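Local coordinates for Lin2722 protein (Listeria innocua, PDB 3DS8) that is of unknown function but has the alpha/beta-hydrolase fold, with a probable Ser-His-Asp triad consistent with a serine hydrolase, at residues 131-137 and 190-196; 212-216 and 228-234; 145-149 and 250-254; 124-130 and 171-177. One frame throughout, in Å; residues are numbered along the deposited sequence.

Overall arrangement
In alpha/beta hydrolases a mostly parallel sheet carries functional loops on its strand ends, as the four contacts illustrate. Contact 4 joins two inner strands, its centre about 6 Å from the centre of the chain; the sulfate at its Lys126-Glu173 end probably comes from the crystallisation liquor. Contact 1 continues from it, the centres of the two about 16 Å apart: Gly131 N lies 2.8 Å from Ile177 O, and contact 1 borders the probable triad Ser102, Asp188 and His222. Contact 2 adds the next strand, with Asp213 N 2.9 Å from Ala176 O, and the helix over it. Contact 3 ties the C-terminal tail to a surface loop, Ile194 CD1 of contact 1 standing 3.3 Å from Asp145 O.

Contact 1: 131-137 and 190-196; sequences GSPFNDL and IVPTISS
A loop and a short, weakly bonded helix meet around the hydroxyl of Ser195. Segment 131-137 starts with Gly131 at positive phi, then combines an inverse gamma turn centred on Pro133 with a type I turn from Pro133 to Asp136; segment 190-196 is extended at Val191 and Pro192, then weakly helical from Thr193. Pro133 faces Ser196, Asn135 faces Ser195 and Leu137 faces Val191, CA atoms 4.7-5.1 Å apart. Ser195 (chi1 t) OG accepts from Asn135 N (2.9 Å) and donates to Asp136 O (2.7 Å); Phe134 N bonds weakly to Ser195 O (3.2 Å). Ser196, chi1 p, turns OG back to Thr193 O (2.8 Å). Leu137, chi1 m and chi2 t, sets CD2 3.7 Å from Val191 CG2. A water bridges Leu137 O (2.6 Å) and Ile190 O (3.1 Å). Phe134, chi1 m, presents its ring edge to both serine carbonyls. Such loops carry the active site in this fold: Val191 touches His222 of the probable triad, and Phe134 packs on helices 103-114 and 156-163.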
# COMPACT_ATOMS: atom_id res chain seq x y z
N GLY A 131 5.74 4.43 3.66
CA GLY A 131 6.97 4.02 4.36
C GLY A 131 7.29 2.53 4.23
O GLY A 131 7.76 1.90 5.19
N SER A 132 7.07 1.96 3.05
CA SER A 132 7.21 0.52 2.87
C SER A 132 8.65 0.22 2.50
O SER A 132 9.15 0.83 1.55
CB SER A 132 6.27 -0.02 1.79
OG SER A 132 4.88 0.14 2.15
N PRO A 133 9.30 -0.71 3.21
CA PRO A 133 10.72 -0.94 2.91
C PRO A 133 10.91 -1.93 1.75
O PRO A 133 11.27 -3.10 1.93
CB PRO A 133 11.24 -1.45 4.24
CG PRO A 133 10.08 -2.17 4.84
CD PRO A 133 8.87 -1.46 4.41
N PHE A 134 10.70 -1.43 0.53
CA PHE A 134 10.88 -2.24 -0.67
C PHE A 134 12.25 -2.90 -0.80
O PHE A 134 12.34 -4.01 -1.27
CB PHE A 134 10.54 -1.44 -1.93
CG PHE A 134 9.10 -0.99 -1.97
CD1 PHE A 134 8.11 -1.88 -2.37
CD2 PHE A 134 8.77 0.32 -1.68
CE1 PHE A 134 6.80 -1.50 -2.37
CE2 PHE A 134 7.46 0.70 -1.64
CZ PHE A 134 6.47 -0.23 -2.06
N ASN A 135 13.30 -2.22 -0.33
CA ASN A 135 14.63 -2.79 -0.27
C ASN A 135 15.13 -2.91 1.19
O ASN A 135 16.31 -2.72 1.47
CB ASN A 135 15.58 -1.93 -1.08
CG ASN A 135 16.90 -2.65 -1.39
OD1 ASN A 135 16.89 -3.85 -1.71
ND2 ASN A 135 18.01 -1.91 -1.35
N ASP A 136 14.23 -3.29 2.09
CA ASP A 136 14.53 -3.57 3.48
C ASP A 136 15.17 -2.36 4.22
O ASP A 136 14.90 -1.19 3.85
CB ASP A 136 15.30 -4.90 3.64
CG ASP A 136 14.52 -6.11 3.05
OD1 ASP A 136 13.29 -6.11 3.08
OD2 ASP A 136 15.17 -7.09 2.67
N LEU A 137 15.95 -2.60 5.27
CA LEU A 137 16.30 -1.54 6.19
C LEU A 137 17.77 -1.10 6.20
O LEU A 137 18.13 -0.18 6.89
CB LEU A 137 15.90 -1.93 7.62
CG LEU A 137 14.48 -2.44 7.82
CD1 LEU A 137 14.24 -2.67 9.29
CD2 LEU A 137 13.44 -1.42 7.28
N ILE A 190 13.36 4.25 10.70
CA ILE A 190 13.40 2.79 10.61
C ILE A 190 13.82 2.36 9.20
O ILE A 190 14.73 1.51 9.05
CB ILE A 190 12.04 2.17 10.96
CG1 ILE A 190 11.73 2.40 12.45
CG2 ILE A 190 12.04 0.63 10.69
CD1 ILE A 190 12.56 1.52 13.38
N VAL A 191 13.18 2.97 8.22
CA VAL A 191 13.38 2.65 6.80
C VAL A 191 14.17 3.78 6.09
O VAL A 191 13.74 4.93 6.09
CB VAL A 191 12.01 2.46 6.09
CG1 VAL A 191 12.17 2.13 4.53
CG2 VAL A 191 11.13 1.38 6.81
N PRO A 192 15.26 3.42 5.38
CA PRO A 192 15.92 4.41 4.52
C PRO A 192 14.92 4.94 3.50
O PRO A 192 14.15 4.20 2.90
CB PRO A 192 17.07 3.61 3.88
CG PRO A 192 17.29 2.46 4.79
CD PRO A 192 15.94 2.12 5.34
N THR A 193 14.96 6.24 3.30
CA THR A 193 14.03 6.89 2.41
C THR A 193 14.05 6.27 1.03
O THR A 193 13.00 6.01 0.43
CB THR A 193 14.36 8.41 2.33
OG1 THR A 193 14.40 8.94 3.65
CG2 THR A 193 13.33 9.12 1.54
N ILE A 194 15.25 5.93 0.57
CA ILE A 194 15.38 5.31 -0.73
C ILE A 194 14.69 3.93 -0.84
O ILE A 194 14.14 3.58 -1.87
CB ILE A 194 16.85 5.24 -1.15
CG1 ILE A 194 17.27 6.67 -1.59
CG2 ILE A 194 17.11 4.18 -2.25
CD1 ILE A 194 18.67 6.91 -1.55
N SER A 195 14.74 3.15 0.23
CA SER A 195 14.07 1.84 0.30
C SER A 195 12.59 2.02 0.11
O SER A 195 11.95 1.27 -0.62
CB SER A 195 14.32 1.15 1.63
OG SER A 195 13.67 -0.12 1.66
N SER A 196 12.04 3.05 0.74
CA SER A 196 10.60 3.35 0.59
C SER A 196 10.16 3.94 -0.76
O SER A 196 8.95 4.05 -1.03
CB SER A 196 10.08 4.19 1.78
OG SER A 196 10.96 5.17 2.18
O HOH W 1 6.71 3.53 0.58
O HOH W 2 17.79 1.64 8.77

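Contact 2: 212-216 and 228-234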
# COMPACT_ATOMS: atom_id res chain seq x y z
N GLU A 212 5.63 9.52 -6.57
CA GLU A 212 6.33 9.54 -5.30
C GLU A 212 5.97 10.81 -4.53
O GLU A 212 5.76 11.90 -5.15
CB GLU A 212 7.85 9.55 -5.58
CG GLU A 212 8.32 8.27 -6.26
CD GLU A 212 9.81 8.21 -6.52
OE1 GLU A 212 10.47 9.26 -6.53
OE2 GLU A 212 10.32 7.07 -6.70
N ASP A 213 5.99 10.74 -3.20
CA ASP A 213 5.79 11.93 -2.35
C ASP A 213 6.69 11.75 -1.14
O ASP A 213 6.58 10.74 -0.45
CB ASP A 213 4.32 12.00 -1.85
CG ASP A 213 4.12 12.84 -0.50
OD1 ASP A 213 4.01 14.04 -0.68
OD2 ASP A 213 4.06 12.31 0.73
N ILE A 214 7.64 12.64 -0.96
CA ILE A 214 8.53 12.60 0.21
C ILE A 214 8.11 13.65 1.22
O ILE A 214 7.91 14.82 0.85
CB ILE A 214 9.99 12.87 -0.17
CG1 ILE A 214 10.48 11.85 -1.19
CG2 ILE A 214 10.90 12.87 1.11
CD1 ILE A 214 11.87 12.16 -1.71
N GLN A 215 7.92 13.26 2.47
CA GLN A 215 7.69 14.18 3.53
C GLN A 215 8.97 14.31 4.36
O GLN A 215 9.58 13.32 4.73
CB GLN A 215 6.54 13.75 4.45
CG GLN A 215 5.18 13.76 3.80
CD GLN A 215 4.20 12.93 4.60
OE1 GLN A 215 4.06 13.12 5.84
NE2 GLN A 215 3.49 12.03 3.91
N VAL A 216 9.32 15.54 4.69
CA VAL A 216 10.58 15.78 5.41
C VAL A 216 10.32 16.39 6.78
O VAL A 216 9.47 17.30 6.96
CB VAL A 216 11.55 16.68 4.62
CG1 VAL A 216 12.92 16.76 5.33
CG2 VAL A 216 11.72 16.17 3.19
N THR A 228 0.06 11.26 9.26
CA THR A 228 0.43 12.65 9.07
C THR A 228 -0.66 13.30 8.22
O THR A 228 -1.27 12.65 7.32
CB THR A 228 1.79 12.87 8.42
OG1 THR A 228 1.77 12.38 7.09
CG2 THR A 228 2.93 12.21 9.22
N PRO A 229 -0.92 14.57 8.48
CA PRO A 229 -1.84 15.25 7.60
C PRO A 229 -1.47 15.11 6.13
O PRO A 229 -2.35 14.91 5.29
CB PRO A 229 -1.71 16.71 8.04
CG PRO A 229 -1.46 16.63 9.51
CD PRO A 229 -0.54 15.41 9.62
N LYS A 230 -0.19 15.27 5.80
CA LYS A 230 0.18 15.18 4.39
C LYS A 230 -0.09 13.78 3.80
O LYS A 230 -0.46 13.68 2.61
CB LYS A 230 1.65 15.51 4.19
CG LYS A 230 2.12 15.39 2.75
CD LYS A 230 1.31 16.34 1.77
CE LYS A 230 2.00 16.44 0.38
NZ LYS A 230 1.23 17.37 -0.56
N SER A 231 0.23 12.73 4.55
CA SER A 231 -0.06 11.37 4.11
C SER A 231 -1.53 11.18 3.81
O SER A 231 -1.91 10.65 2.76
CB SER A 231 0.39 10.28 5.13
OG SER A 231 1.79 10.14 5.05
N ILE A 232 -2.36 11.64 4.72
CA ILE A 232 -3.81 11.47 4.54
C ILE A 232 -4.34 12.31 3.37
O ILE A 232 -5.16 11.83 2.53
CB ILE A 232 -4.56 11.74 5.85
CG1 ILE A 232 -4.14 10.65 6.86
CG2 ILE A 232 -6.08 11.68 5.58
CD1 ILE A 232 -4.56 10.93 8.32
N GLU A 233 -3.88 13.54 3.27
CA GLU A 233 -4.26 14.42 2.14
C GLU A 233 -3.83 13.81 0.80
O GLU A 233 -4.61 13.79 -0.16
CB GLU A 233 -3.64 15.80 2.31
CG GLU A 233 -4.15 16.55 3.51
CD GLU A 233 -3.11 17.53 4.11
OE1 GLU A 233 -2.21 18.02 3.36
OE2 GLU A 233 -3.20 17.81 5.32
N LYS A 234 -2.59 13.31 0.74
CA LYS A 234 -2.09 12.78 -0.54
C LYS A 234 -2.85 11.49 -0.94
O LYS A 234 -3.15 11.27 -2.11
CB LYS A 234 -0.58 12.58 -0.47
CG LYS A 234 0.06 12.41 -1.84
CD LYS A 234 0.19 13.68 -2.62
CE LYS A 234 0.77 13.42 -4.02
NZ LYS A 234 0.82 14.64 -4.89
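Along strand 212-216, side chains alternate between the two faces of the sheet, and it is the odd-numbered ones that meet helix 229-240. Glu212 points away from the helix and pairs with Arg200. Asp213 points toward it: OD1 approaches Lys230 CE at 3.3 Å, while Lys230 NZ stays 4.3 Å from the same OD1, beyond a salt bridge, and Asp213 CB packs 4.3 Å from Lys234 CG. Asp213 OD2 accepts from Gln215 NE2 at 3.2 Å, a bond within the strand. Ile214 again points away. The two hydrogen bonds across the segments both involve Gln215. Gln215 OE1 accepts from Thr228 OG1 at 2.7 Å and Gln215 NE2 donates to Ser231 OG at 2.8 Å, while Gln215 CG lies 3.6 Å from Lys230 CG. Thr228 is the N-cap of the helix, its OG1 accepting from Ser231 N at 3.0 Å, so one amide reads the first turn of a capped helix; Ser231 OG also bonds Leu225 O. The segment axes run nearly antiparallel, at 163° and 9.8 Å, as expected of a beta-alpha-beta crossover. Strand 173-180 flanks strand 209-216 on one edge, strand 248-250 on the other, and Ile232 turns to helix 20-30.

Contact 3: 145-149 and 250-254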
# COMPACT_ATOMS: atom_id res chain seq x y z
N ASP A 145 21.27 8.90 -2.18
CA ASP A 145 21.10 9.66 -3.43
C ASP A 145 19.65 9.60 -3.86
O ASP A 145 19.20 8.58 -4.39
CB ASP A 145 21.98 9.08 -4.52
CG ASP A 145 21.83 9.81 -5.84
OD1 ASP A 145 21.13 10.85 -5.89
OD2 ASP A 145 22.40 9.30 -6.84
N LEU A 146 18.88 10.65 -3.60
CA LEU A 146 17.45 10.60 -3.93
C LEU A 146 17.20 10.63 -5.44
O LEU A 146 16.10 10.36 -5.85
CB LEU A 146 16.65 11.70 -3.22
CG LEU A 146 16.43 11.47 -1.74
CD1 LEU A 146 15.80 12.71 -1.19
CD2 LEU A 146 15.52 10.23 -1.50
N SER A 147 18.21 10.89 -6.25
CA SER A 147 18.08 10.80 -7.71
C SER A 147 18.46 9.40 -8.24
O SER A 147 18.61 9.16 -9.47
CB SER A 147 18.85 11.93 -8.41
OG SER A 147 20.21 11.66 -8.40
N PHE A 148 18.58 8.45 -7.32
CA PHE A 148 18.99 7.10 -7.68
C PHE A 148 18.26 6.48 -8.90
O PHE A 148 17.03 6.54 -9.01
CB PHE A 148 18.91 6.15 -6.45
CG PHE A 148 17.51 5.74 -6.05
CD1 PHE A 148 17.00 4.50 -6.43
CD2 PHE A 148 16.69 6.60 -5.35
CE1 PHE A 148 15.71 4.12 -6.10
CE2 PHE A 148 15.39 6.26 -5.02
CZ PHE A 148 14.88 5.02 -5.40
N LYS A 149 19.04 5.83 -9.77
CA LYS A 149 18.58 5.01 -10.89
C LYS A 149 18.80 3.53 -10.61
O LYS A 149 18.30 2.71 -11.35
CB LYS A 149 19.38 5.33 -12.16
CG LYS A 149 19.49 6.82 -12.51
CD LYS A 149 18.23 7.34 -13.09
CE LYS A 149 18.40 8.84 -13.48
NZ LYS A 149 18.18 9.76 -12.30
N GLN A 250 5.88 10.24 -11.76
CA GLN A 250 6.34 11.44 -11.10
C GLN A 250 7.28 11.05 -9.99
O GLN A 250 6.91 10.29 -9.08
CB GLN A 250 5.16 12.24 -10.57
CG GLN A 250 5.48 13.65 -10.14
CD GLN A 250 4.19 14.44 -9.87
OE1 GLN A 250 3.12 13.84 -9.54
NE2 GLN A 250 4.28 15.76 -10.01
N LEU A 251 8.52 11.53 -10.12
CA LEU A 251 9.59 11.14 -9.22
C LEU A 251 9.95 12.36 -8.39
O LEU A 251 9.86 13.49 -8.89
CB LEU A 251 10.81 10.67 -10.00
CG LEU A 251 10.58 9.59 -11.06
CD1 LEU A 251 11.87 9.23 -11.81
CD2 LEU A 251 9.97 8.37 -10.40
N ASP A 252 10.34 12.11 -7.14
CA ASP A 252 10.82 13.11 -6.21
C ASP A 252 12.33 12.93 -6.05
O ASP A 252 12.73 11.88 -5.54
CB ASP A 252 10.12 12.86 -4.88
CG ASP A 252 9.70 14.10 -4.18
OD1 ASP A 252 10.40 15.14 -4.36
OD2 ASP A 252 8.68 14.00 -3.42
N TYR A 253 13.13 13.94 -6.38
CA TYR A 253 14.58 13.75 -6.54
C TYR A 253 15.68 14.18 -5.57
O TYR A 253 16.81 13.71 -5.76
CB TYR A 253 14.98 14.28 -7.90
CG TYR A 253 15.18 13.20 -8.90
CD1 TYR A 253 14.49 11.98 -8.80
CD2 TYR A 253 16.05 13.39 -9.95
CE1 TYR A 253 14.67 11.01 -9.74
CE2 TYR A 253 16.23 12.44 -10.87
CZ TYR A 253 15.52 11.25 -10.78
OH TYR A 253 15.74 10.30 -11.70
N LYS A 254 15.45 14.99 -4.55
CA LYS A 254 14.18 15.66 -4.22
C LYS A 254 14.52 17.14 -4.44
O LYS A 254 15.66 17.46 -4.80
CB LYS A 254 13.85 15.49 -2.76
CG LYS A 254 12.50 16.07 -2.29
CD LYS A 254 12.50 16.23 -0.76
CE LYS A 254 11.41 17.21 -0.28
NZ LYS A 254 10.03 16.63 -0.22
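An Asx turn at Asp145, overlapping a type I beta turn, meets the C-terminal tail here, at the surface of the molecule. The type I turn runs from Asp145 to Phe148 and is closed by Phe148 N to Asp145 O at 3.0 Å. Asp145 OD1 fixes its start by accepting from Ser147 N at 2.9 Å and from Ser147 OG at 2.8 Å. Against this turn lies Tyr253, whose CA is 4.7 Å from that of Ser147. The CA of Ser147 sits 3.7 Å from the centroid of the Tyr253 ring and only 2° off its normal, a CH-pi contact, and Ser147 CB is 3.5 Å from Tyr253 CD2. Farther along the ring, Lys149 NZ donates to Tyr253 OH at 2.6 Å and also to Ser147 O at 2.9 Å, so the lysine curls back over its own loop to reach the tyrosine. Leu146 points toward the tail, and its CD1 packs 3.7 Å from Lys254 CB, next to the cis peptide that precedes Lys254. Arg200 donates to Leu146 O and touches the Tyr253 side chain, while Asp252 OD2 accepts from Ile214 N on strand 209-216. No backbone hydrogen bond pairs the two segments; a CH-pi contact from a backbone CA, close main-chain packing with Tyr253 O 3.1 Å from Leu146 C, and one lysine-to-phenol hydrogen bond join them.

Contact 4: 124-130 and 171-177. With SO4 (sulfate ion), chain F.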
# COMPACT_ATOMS: atom_id res chain seq x y z
N LEU A 124 -6.25 -5.39 -7.96
CA LEU A 124 -5.81 -4.14 -7.31
C LEU A 124 -5.69 -3.07 -8.38
O LEU A 124 -5.14 -3.29 -9.45
CB LEU A 124 -4.45 -4.34 -6.63
CG LEU A 124 -3.96 -3.33 -5.64
CD1 LEU A 124 -4.93 -3.14 -4.47
CD2 LEU A 124 -2.56 -3.81 -5.15
N ARG A 125 -6.29 -1.93 -8.12
CA ARG A 125 -6.29 -0.80 -9.02
C ARG A 125 -5.31 0.27 -8.51
O ARG A 125 -4.26 0.48 -9.10
CB ARG A 125 -7.71 -0.26 -9.18
CG ARG A 125 -7.78 0.93 -10.15
CD ARG A 125 -9.14 1.58 -10.20
NE ARG A 125 -9.51 2.24 -8.95
CZ ARG A 125 -10.48 3.15 -8.87
NH1 ARG A 125 -11.17 3.50 -9.96
NH2 ARG A 125 -10.74 3.72 -7.72
N LYS A 126 -5.66 0.95 -7.43
CA LYS A 126 -4.75 1.94 -6.82
C LYS A 126 -4.06 1.30 -5.63
O LYS A 126 -4.71 0.61 -4.84
CB LYS A 126 -5.50 3.15 -6.34
CG LYS A 126 -6.15 3.94 -7.49
CD LYS A 126 -7.06 4.99 -6.96
CE LYS A 126 -7.74 5.76 -8.02
NZ LYS A 126 -6.93 6.80 -8.67
N LEU A 127 -2.77 1.52 -5.50
CA LEU A 127 -1.93 0.96 -4.44
C LEU A 127 -1.16 2.12 -3.82
O LEU A 127 -0.35 2.74 -4.48
CB LEU A 127 -0.93 -0.06 -4.99
CG LEU A 127 -0.14 -0.96 -4.04
CD1 LEU A 127 0.64 -2.01 -4.91
CD2 LEU A 127 0.78 -0.16 -3.10
N VAL A 128 -1.45 2.42 -2.56
CA VAL A 128 -0.71 3.41 -1.78
C VAL A 128 0.15 2.71 -0.73
O VAL A 128 -0.33 1.90 0.10
CB VAL A 128 -1.65 4.44 -1.09
CG1 VAL A 128 -0.82 5.49 -0.29
CG2 VAL A 128 -2.57 5.14 -2.09
N ALA A 129 1.47 2.94 -0.83
CA ALA A 129 2.44 2.34 0.09
C ALA A 129 3.09 3.45 0.92
O ALA A 129 3.66 4.36 0.35
CB ALA A 129 3.52 1.55 -0.71
N ILE A 130 2.94 3.38 2.25
CA ILE A 130 3.36 4.48 3.13
C ILE A 130 4.53 3.95 3.98
O ILE A 130 4.33 3.13 4.88
CB ILE A 130 2.19 4.98 4.01
CG1 ILE A 130 0.99 5.38 3.14
CG2 ILE A 130 2.65 6.12 4.90
CD1 ILE A 130 -0.21 5.81 3.93
N ASP A 171 -3.26 -1.48 -15.62
CA ASP A 171 -4.05 -0.36 -15.07
C ASP A 171 -3.68 0.04 -13.64
O ASP A 171 -4.29 0.96 -13.07
CB ASP A 171 -5.54 -0.67 -15.16
CG ASP A 171 -5.98 -0.88 -16.59
OD1 ASP A 171 -5.58 -0.07 -17.45
OD2 ASP A 171 -6.69 -1.87 -16.85
N LEU A 172 -2.70 -0.64 -13.06
CA LEU A 172 -2.27 -0.36 -11.67
C LEU A 172 -1.80 1.09 -11.55
O LEU A 172 -1.12 1.62 -12.42
CB LEU A 172 -1.17 -1.29 -11.21
CG LEU A 172 -0.84 -1.30 -9.70
CD1 LEU A 172 -1.94 -1.94 -8.91
CD2 LEU A 172 0.52 -1.94 -9.38
N GLU A 173 -2.14 1.73 -10.44
CA GLU A 173 -1.69 3.10 -10.16
C GLU A 173 -1.07 3.08 -8.76
O GLU A 173 -1.70 2.62 -7.81
CB GLU A 173 -2.87 4.09 -10.21
CG GLU A 173 -3.55 4.15 -11.56
CD GLU A 173 -4.73 5.09 -11.62
OE1 GLU A 173 -5.14 5.54 -10.54
OE2 GLU A 173 -5.20 5.44 -12.76
N VAL A 174 0.16 3.53 -8.66
CA VAL A 174 0.96 3.35 -7.45
C VAL A 174 1.39 4.69 -6.91
O VAL A 174 1.91 5.53 -7.67
CB VAL A 174 2.19 2.44 -7.70
CG1 VAL A 174 3.06 2.39 -6.47
CG2 VAL A 174 1.76 1.05 -8.12
N LEU A 175 1.18 4.91 -5.62
CA LEU A 175 1.68 6.08 -4.92
C LEU A 175 2.58 5.59 -3.80
O LEU A 175 2.16 4.79 -2.93
CB LEU A 175 0.52 6.90 -4.30
CG LEU A 175 0.92 8.00 -3.31
CD1 LEU A 175 1.78 9.05 -4.01
CD2 LEU A 175 -0.40 8.62 -2.68
N ALA A 176 3.85 6.02 -3.84
CA ALA A 176 4.81 5.69 -2.81
C ALA A 176 5.09 6.93 -1.97
O ALA A 176 5.62 7.95 -2.46
CB ALA A 176 6.14 5.16 -3.41
N ILE A 177 4.70 6.84 -0.71
CA ILE A 177 4.94 7.86 0.28
C ILE A 177 6.10 7.51 1.16
O ILE A 177 6.19 6.36 1.69
CB ILE A 177 3.67 8.07 1.13
CG1 ILE A 177 2.57 8.74 0.29
CG2 ILE A 177 3.99 8.89 2.40
CD1 ILE A 177 1.22 8.83 1.00
S SO4 F . -8.35 5.87 -12.40
O1 SO4 F . -9.44 5.68 -13.37
O2 SO4 F . -7.29 6.64 -13.12
O3 SO4 F . -8.83 6.59 -11.19
O4 SO4 F . -7.91 4.56 -11.85
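A salt bridge marks one end of this strand pair: Lys126 NZ lies 2.9 Å from Glu173 OE1. Lys126 NZ also donates to sulfate O3 at 3.2 Å and to Phe238 O; the ion probably comes from the crystallisation liquor. Next come five backbone hydrogen bonds of a parallel sheet. Glu173 N donates to Arg125 O and Leu127 N to Glu173 O, both at 2.8 Å; Leu175 N to Leu127 O, Ala129 N to Leu175 O and Ile177 N to Ala129 O follow at 2.9 Å. The segment axes run 6° from parallel, 4.7 Å apart. Beyond the backbone, Val128 CG1 meets Leu175 CD2 at 4.0 Å and Ile177 CD1 at 4.1 Å, and Ile130 CG2 meets Ile177 CG2 at 4.0 Å, all on the face of Lys126. On the opposite face Leu127 CB packs 4.3 Å from Val174 CG2. This is the core of the alpha/beta-hydrolase sheet: strands 95-101 and 209-216 flank the pair, and helix 229-240 packs on Val128, Glu173 and Ile177.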